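Ribokinase, putative (Burkholderia thailandensis, PDB 3B1N) probably phosphorylates nucleosides as a kinase of the ribokinase (PfkB) family, and binds ADP together with the nucleoside analogue mizoribine. Local coordinates at residues A2-I14 with A64-Y78. Residues are numbered along the deposited sequence; the frame is centred on the assembly and turned at random.
Sequences ATLICGSIAYDNI and ARMMGTLGAVDAQPY. With MZR (5-hydroxy-1-(beta-D-ribofuranosyl)-1H-imidazole-4-carboxamide), chain F.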
loop_
_atom_site.group_PDB
_atom_site.type_symbol
_atom_site.label_atom_id
_atom_site.label_comp_id
_atom_site.label_asym_id
_atom_site.label_seq_id
_atom_site.Cartn_x
_atom_site.Cartn_y
_atom_site.Cartn_z
ATOM N N ALA B 2 -3.719 2.552 -36.644
ATOM C CA ALA B 2 -3.938 3.111 -35.283
ATOM C C ALA B 2 -4.425 2.006 -34.369
ATOM O O ALA B 2 -5.291 1.179 -34.728
ATOM C CB ALA B 2 -4.969 4.219 -35.333
ATOM N N THR B 3 -3.895 2.000 -33.132
ATOM C CA THR B 3 -4.266 0.975 -32.157
ATOM C C THR B 3 -4.935 1.664 -30.964
ATOM O O THR B 3 -4.389 2.649 -30.458
ATOM C CB THR B 3 -2.993 0.221 -31.671
ATOM O OG1 THR B 3 -2.417 -0.407 -32.839
ATOM C CG2 THR B 3 -3.346 -0.858 -30.643
ATOM N N LEU B 4 -6.161 1.238 -30.654
ATOM C CA LEU B 4 -6.961 1.914 -29.615
ATOM C C LEU B 4 -6.599 1.313 -28.272
ATOM O O LEU B 4 -6.655 0.081 -28.087
ATOM C CB LEU B 4 -8.468 1.699 -29.844
ATOM C CG LEU B 4 -9.431 2.544 -29.008
ATOM C CD1 LEU B 4 -9.354 4.018 -29.440
ATOM C CD2 LEU B 4 -10.874 2.014 -29.136
ATOM N N ILE B 5 -6.222 2.195 -27.336
ATOM C CA ILE B 5 -5.767 1.697 -26.023
ATOM C C ILE B 5 -6.769 2.144 -24.966
ATOM O O ILE B 5 -6.698 3.286 -24.519
ATOM C CB ILE B 5 -4.357 2.268 -25.681
ATOM C CG1 ILE B 5 -3.365 2.147 -26.860
ATOM C CG2 ILE B 5 -3.843 1.588 -24.383
ATOM C CD1 ILE B 5 -3.128 0.736 -27.301
ATOM N N CYS B 6 -7.648 1.227 -24.566
ATOM C CA CYS B 6 -8.711 1.584 -23.608
ATOM C C CYS B 6 -8.285 1.196 -22.211
ATOM O O CYS B 6 -7.899 0.054 -21.955
ATOM C CB CYS B 6 -9.962 0.811 -23.929
ATOM S SG CYS B 6 -10.623 1.099 -25.577
ATOM N N GLY B 7 -8.277 2.148 -21.299
ATOM C CA GLY B 7 -7.892 1.782 -19.932
ATOM C C GLY B 7 -7.753 3.041 -19.114
ATOM O O GLY B 7 -8.011 4.150 -19.569
ATOM N N SER B 8 -7.351 2.853 -17.864
ATOM C CA SER B 8 -7.198 3.995 -16.956
ATOM C C SER B 8 -6.113 4.964 -17.395
ATOM O O SER B 8 -5.093 4.573 -17.998
ATOM C CB SER B 8 -6.899 3.507 -15.550
ATOM O OG SER B 8 -5.708 2.732 -15.536
ATOM N N ILE B 9 -6.286 6.237 -17.028
ATOM C CA ILE B 9 -5.249 7.255 -17.206
ATOM C C ILE B 9 -5.140 7.901 -15.829
ATOM O O ILE B 9 -6.156 8.398 -15.319
ATOM C CB ILE B 9 -5.642 8.325 -18.261
ATOM C CG1 ILE B 9 -5.993 7.645 -19.600
ATOM C CG2 ILE B 9 -4.417 9.235 -18.459
ATOM C CD1 ILE B 9 -6.566 8.630 -20.644
ATOM N N ALA B 10 -3.972 7.792 -15.198
ATOM C CA ALA B 10 -3.897 8.066 -13.737
ATOM C C ALA B 10 -2.581 8.630 -13.358
ATOM O O ALA B 10 -1.588 8.496 -14.082
ATOM C CB ALA B 10 -4.177 6.733 -12.951
ATOM N N TYR B 11 -2.560 9.293 -12.191
ATOM C CA TYR B 11 -1.302 9.676 -11.564
ATOM C C TYR B 11 -0.980 8.668 -10.477
ATOM O O TYR B 11 -1.831 8.351 -9.649
ATOM C CB TYR B 11 -1.482 11.072 -10.932
ATOM C CG TYR B 11 -1.640 12.149 -11.968
ATOM C CD1 TYR B 11 -0.619 12.434 -12.874
ATOM C CD2 TYR B 11 -2.839 12.839 -12.101
ATOM C CE1 TYR B 11 -0.767 13.429 -13.828
ATOM C CE2 TYR B 11 -3.013 13.834 -13.068
ATOM C CZ TYR B 11 -1.968 14.129 -13.923
ATOM O OH TYR B 11 -2.091 15.121 -14.868
ATOM N N ASP B 12 0.263 8.188 -10.511
ATOM C CA ASP B 12 0.709 7.135 -9.613
ATOM C C ASP B 12 1.606 7.665 -8.507
ATOM O O ASP B 12 2.528 8.430 -8.793
ATOM C CB ASP B 12 1.499 6.058 -10.377
ATOM C CG ASP B 12 0.648 5.245 -11.308
ATOM O OD1 ASP B 12 -0.585 5.254 -11.226
ATOM O OD2 ASP B 12 1.260 4.500 -12.082
ATOM N N ASN B 13 1.349 7.241 -7.271
ATOM C CA ASN B 13 2.296 7.481 -6.156
ATOM C C ASN B 13 2.791 6.123 -5.762
ATOM O O ASN B 13 2.017 5.317 -5.261
ATOM C CB ASN B 13 1.600 8.222 -5.013
ATOM C CG ASN B 13 1.410 9.724 -5.360
ATOM O OD1 ASN B 13 0.326 10.165 -5.650
ATOM N ND2 ASN B 13 2.514 10.473 -5.389
ATOM N N ILE B 14 4.059 5.875 -6.104
ATOM C CA ILE B 14 4.635 4.541 -5.964
ATOM C C ILE B 14 5.584 4.506 -4.764
ATOM O O ILE B 14 6.557 5.300 -4.666
ATOM C CB ILE B 14 5.371 4.157 -7.225
ATOM C CG1 ILE B 14 4.359 4.088 -8.396
ATOM C CG2 ILE B 14 6.054 2.766 -7.035
ATOM C CD1 ILE B 14 5.018 4.159 -9.755
ATOM N N ALA B 64 -0.529 5.081 -31.241
ATOM C CA ALA B 64 -1.357 4.639 -30.108
ATOM C C ALA B 64 -2.398 5.696 -29.812
ATOM O O ALA B 64 -2.029 6.840 -29.623
ATOM C CB ALA B 64 -0.423 4.473 -28.890
ATOM N N ARG B 65 -3.670 5.279 -29.758
ATOM C CA ARG B 65 -4.771 6.201 -29.479
ATOM C C ARG B 65 -5.380 5.851 -28.121
ATOM O O ARG B 65 -6.182 4.921 -28.029
ATOM C CB ARG B 65 -5.864 6.136 -30.584
ATOM C CG ARG B 65 -5.299 6.278 -32.030
ATOM C CD ARG B 65 -4.849 7.675 -32.318
ATOM N NE ARG B 65 -4.297 7.739 -33.695
ATOM C CZ ARG B 65 -5.018 7.867 -34.811
ATOM N NH1 ARG B 65 -6.341 8.009 -34.786
ATOM N NH2 ARG B 65 -4.392 7.872 -35.989
ATOM N N MET B 66 -4.971 6.591 -27.083
ATOM C CA MET B 66 -5.527 6.357 -25.725
ATOM C C MET B 66 -6.994 6.745 -25.676
ATOM O O MET B 66 -7.342 7.823 -26.169
ATOM C CB MET B 66 -4.793 7.196 -24.693
ATOM C CG MET B 66 -3.307 6.825 -24.553
ATOM S SD MET B 66 -2.331 8.032 -23.594
ATOM C CE MET B 66 -3.376 8.210 -22.233
ATOM N N MET B 67 -7.789 5.859 -25.072
ATOM C CA MET B 67 -9.197 6.161 -24.817
ATOM C C MET B 67 -9.417 6.026 -23.331
ATOM O O MET B 67 -9.308 4.917 -22.781
ATOM C CB MET B 67 -10.088 5.201 -25.573
ATOM C CG MET B 67 -11.594 5.475 -25.280
ATOM S SD MET B 67 -12.744 4.536 -26.341
ATOM C CE MET B 67 -12.854 5.667 -27.731
ATOM N N GLY B 68 -9.706 7.152 -22.713
ATOM C CA GLY B 68 -9.907 7.176 -21.250
ATOM C C GLY B 68 -10.363 8.538 -20.818
ATOM O O GLY B 68 -10.412 9.496 -21.633
ATOM N N THR B 69 -10.680 8.659 -19.523
ATOM C CA THR B 69 -11.122 9.928 -18.969
ATOM C C THR B 69 -10.137 10.480 -17.933
ATOM O O THR B 69 -9.579 9.701 -17.130
ATOM C CB THR B 69 -12.533 9.751 -18.300
ATOM O OG1 THR B 69 -12.535 8.542 -17.531
ATOM C CG2 THR B 69 -13.593 9.590 -19.377
ATOM N N LEU B 70 -9.926 11.794 -17.998
ATOM C CA LEU B 70 -9.133 12.592 -17.037
ATOM C C LEU B 70 -10.036 13.633 -16.363
ATOM O O LEU B 70 -11.167 13.881 -16.830
ATOM C CB LEU B 70 -7.982 13.339 -17.723
ATOM C CG LEU B 70 -6.805 12.423 -18.088
ATOM C CD1 LEU B 70 -5.896 13.258 -19.048
ATOM C CD2 LEU B 70 -6.061 12.009 -16.818
ATOM N N GLY B 71 -9.566 14.192 -15.253
ATOM C CA GLY B 71 -10.365 15.224 -14.530
ATOM C C GLY B 71 -9.744 16.590 -14.777
ATOM O O GLY B 71 -8.532 16.730 -14.643
ATOM N N ALA B 72 -10.545 17.600 -15.119
ATOM C CA ALA B 72 -10.007 18.925 -15.427
ATOM C C ALA B 72 -9.153 19.570 -14.366
ATOM O O ALA B 72 -8.285 20.388 -14.681
ATOM C CB ALA B 72 -11.148 19.882 -15.811
ATOM N N VAL B 73 -9.390 19.260 -13.093
ATOM C CA VAL B 73 -8.663 19.946 -12.054
ATOM C C VAL B 73 -7.179 19.725 -12.217
ATOM O O VAL B 73 -6.390 20.632 -11.950
ATOM C CB VAL B 73 -9.118 19.496 -10.634
ATOM C CG1 VAL B 73 -8.225 20.135 -9.491
ATOM C CG2 VAL B 73 -10.555 19.849 -10.427
ATOM N N ASP B 74 -6.780 18.499 -12.604
ATOM C CA ASP B 74 -5.345 18.206 -12.647
ATOM C C ASP B 74 -4.934 17.461 -13.905
ATOM O O ASP B 74 -3.848 16.934 -13.948
ATOM C CB ASP B 74 -4.913 17.473 -11.380
ATOM C CG ASP B 74 -5.673 16.205 -11.161
ATOM O OD1 ASP B 74 -6.523 15.851 -12.013
ATOM O OD2 ASP B 74 -5.412 15.563 -10.101
ATOM N N ALA B 75 -5.765 17.533 -14.943
ATOM C CA ALA B 75 -5.435 16.874 -16.234
ATOM C C ALA B 75 -4.271 17.524 -16.980
ATOM O O ALA B 75 -3.610 16.813 -17.771
ATOM C CB ALA B 75 -6.611 16.835 -17.137
ATOM N N GLN B 76 -4.022 18.814 -16.794
ATOM C CA GLN B 76 -3.137 19.524 -17.750
ATOM C C GLN B 76 -1.729 18.950 -17.906
ATOM O O GLN B 76 -1.273 18.833 -19.066
ATOM C CB GLN B 76 -3.061 21.035 -17.424
ATOM C CG GLN B 76 -2.633 21.897 -18.671
ATOM C CD GLN B 76 -3.652 21.815 -19.805
ATOM O OE1 GLN B 76 -4.838 22.141 -19.594
ATOM N NE2 GLN B 76 -3.220 21.418 -21.003
ATOM N N PRO B 77 -1.074 18.546 -16.814
ATOM C CA PRO B 77 0.270 17.974 -17.030
ATOM C C PRO B 77 0.251 16.749 -17.926
ATOM O O PRO B 77 1.188 16.538 -18.725
ATOM C CB PRO B 77 0.749 17.636 -15.610
ATOM C CG PRO B 77 0.058 18.733 -14.786
ATOM C CD PRO B 77 -1.330 18.809 -15.379
ATOM N N TYR B 78 -0.767 15.914 -17.805
ATOM C CA TYR B 78 -0.870 14.727 -18.657
ATOM C C TYR B 78 -1.192 15.102 -20.091
ATOM O O TYR B 78 -0.602 14.501 -20.997
ATOM C CB TYR B 78 -1.916 13.729 -18.091
ATOM C CG TYR B 78 -1.453 12.277 -18.118
ATOM C CD1 TYR B 78 -1.656 11.427 -17.014
ATOM C CD2 TYR B 78 -0.934 11.713 -19.284
ATOM C CE1 TYR B 78 -1.265 10.099 -17.038
ATOM C CE2 TYR B 78 -0.537 10.387 -19.318
ATOM C CZ TYR B 78 -0.709 9.579 -18.185
ATOM O OH TYR B 78 -0.324 8.266 -18.252
HETATM N N1 MZR F . -8.154 0.161 -12.308
HETATM O O3 MZR F . -5.823 1.121 -13.504
HETATM C C4 MZR F . -5.308 0.699 -12.259
HETATM C C5 MZR F . -6.070 0.093 -11.191
HETATM C C6 MZR F . -7.511 -0.165 -11.200
HETATM O O6 MZR F . -7.983 -0.657 -10.152
HETATM N N7 MZR F . -5.132 -0.127 -10.229
HETATM C C8 MZR F . -3.932 0.299 -10.688
HETATM N N9 MZR F . -4.025 0.817 -11.947
HETATM C "C1'" MZR F . -2.924 1.326 -12.781
HETATM C "C2'" MZR F . -1.945 2.292 -12.138
HETATM O "O2'" MZR F . -2.423 3.601 -12.431
HETATM C "C3'" MZR F . -0.601 1.887 -12.793
HETATM O "O3'" MZR F . 0.055 2.887 -13.576
HETATM C "C4'" MZR F . -0.933 0.685 -13.636
HETATM O "O4'" MZR F . -2.119 0.182 -13.050
HETATM C "C5'" MZR F . 0.167 -0.350 -13.579
HETATM O "O5'" MZR F . -0.249 -1.436 -14.449
HETATM O O HOH W 1 -10.232 5.614 -18.468
HETATM O O HOH W 2 -8.324 9.932 -14.724
HETATM O O HOH W 3 -9.063 6.944 -16.390
#
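In the Rossmann-like core of this ribokinase-family kinase, parallel strands 3-6 and 64-71 pair side by side and then diverge, segment 2-14 moving on through a loop into strand 10-16 of the lid sheet that borders the nucleoside pocket. Pairing begins with Arg65 N to Thr3 O (2.8 Å) and continues through Ile5, whose N reaches Arg65 O and whose O receives Met67 N; it fades at a weak bond from Gly7 N to Met67 O. From Gly7 O onward, water takes over: one molecule bridges Gly7 O and Thr69 N, and another donates to both Ile9 O and Thr69 O, 2.7 Å from each. Ile9 packs against segment 64-78 with two branches. Ile9 CD1 meets Met66 CE at 3.6 Å, while Ile9 CG2 touches Leu70 CD2 and sits over one face of the Tyr78 ring in a CH-pi contact, 3.7 Å from its centroid. From the loop between the strands, Ser8 OG hydrogen-bonds mizoribine O3; on the lid strand, Asp12 OD1 and OD2 accept the ligand's O2' and O3' hydroxyls. Tyr11 ties the lid strand to the turn that leads into helix 76-85: Tyr11 OH donates in the carbonyl plane to Asp74 O at 2.7 Å and weakly accepts Tyr78 N at 3.3 Å.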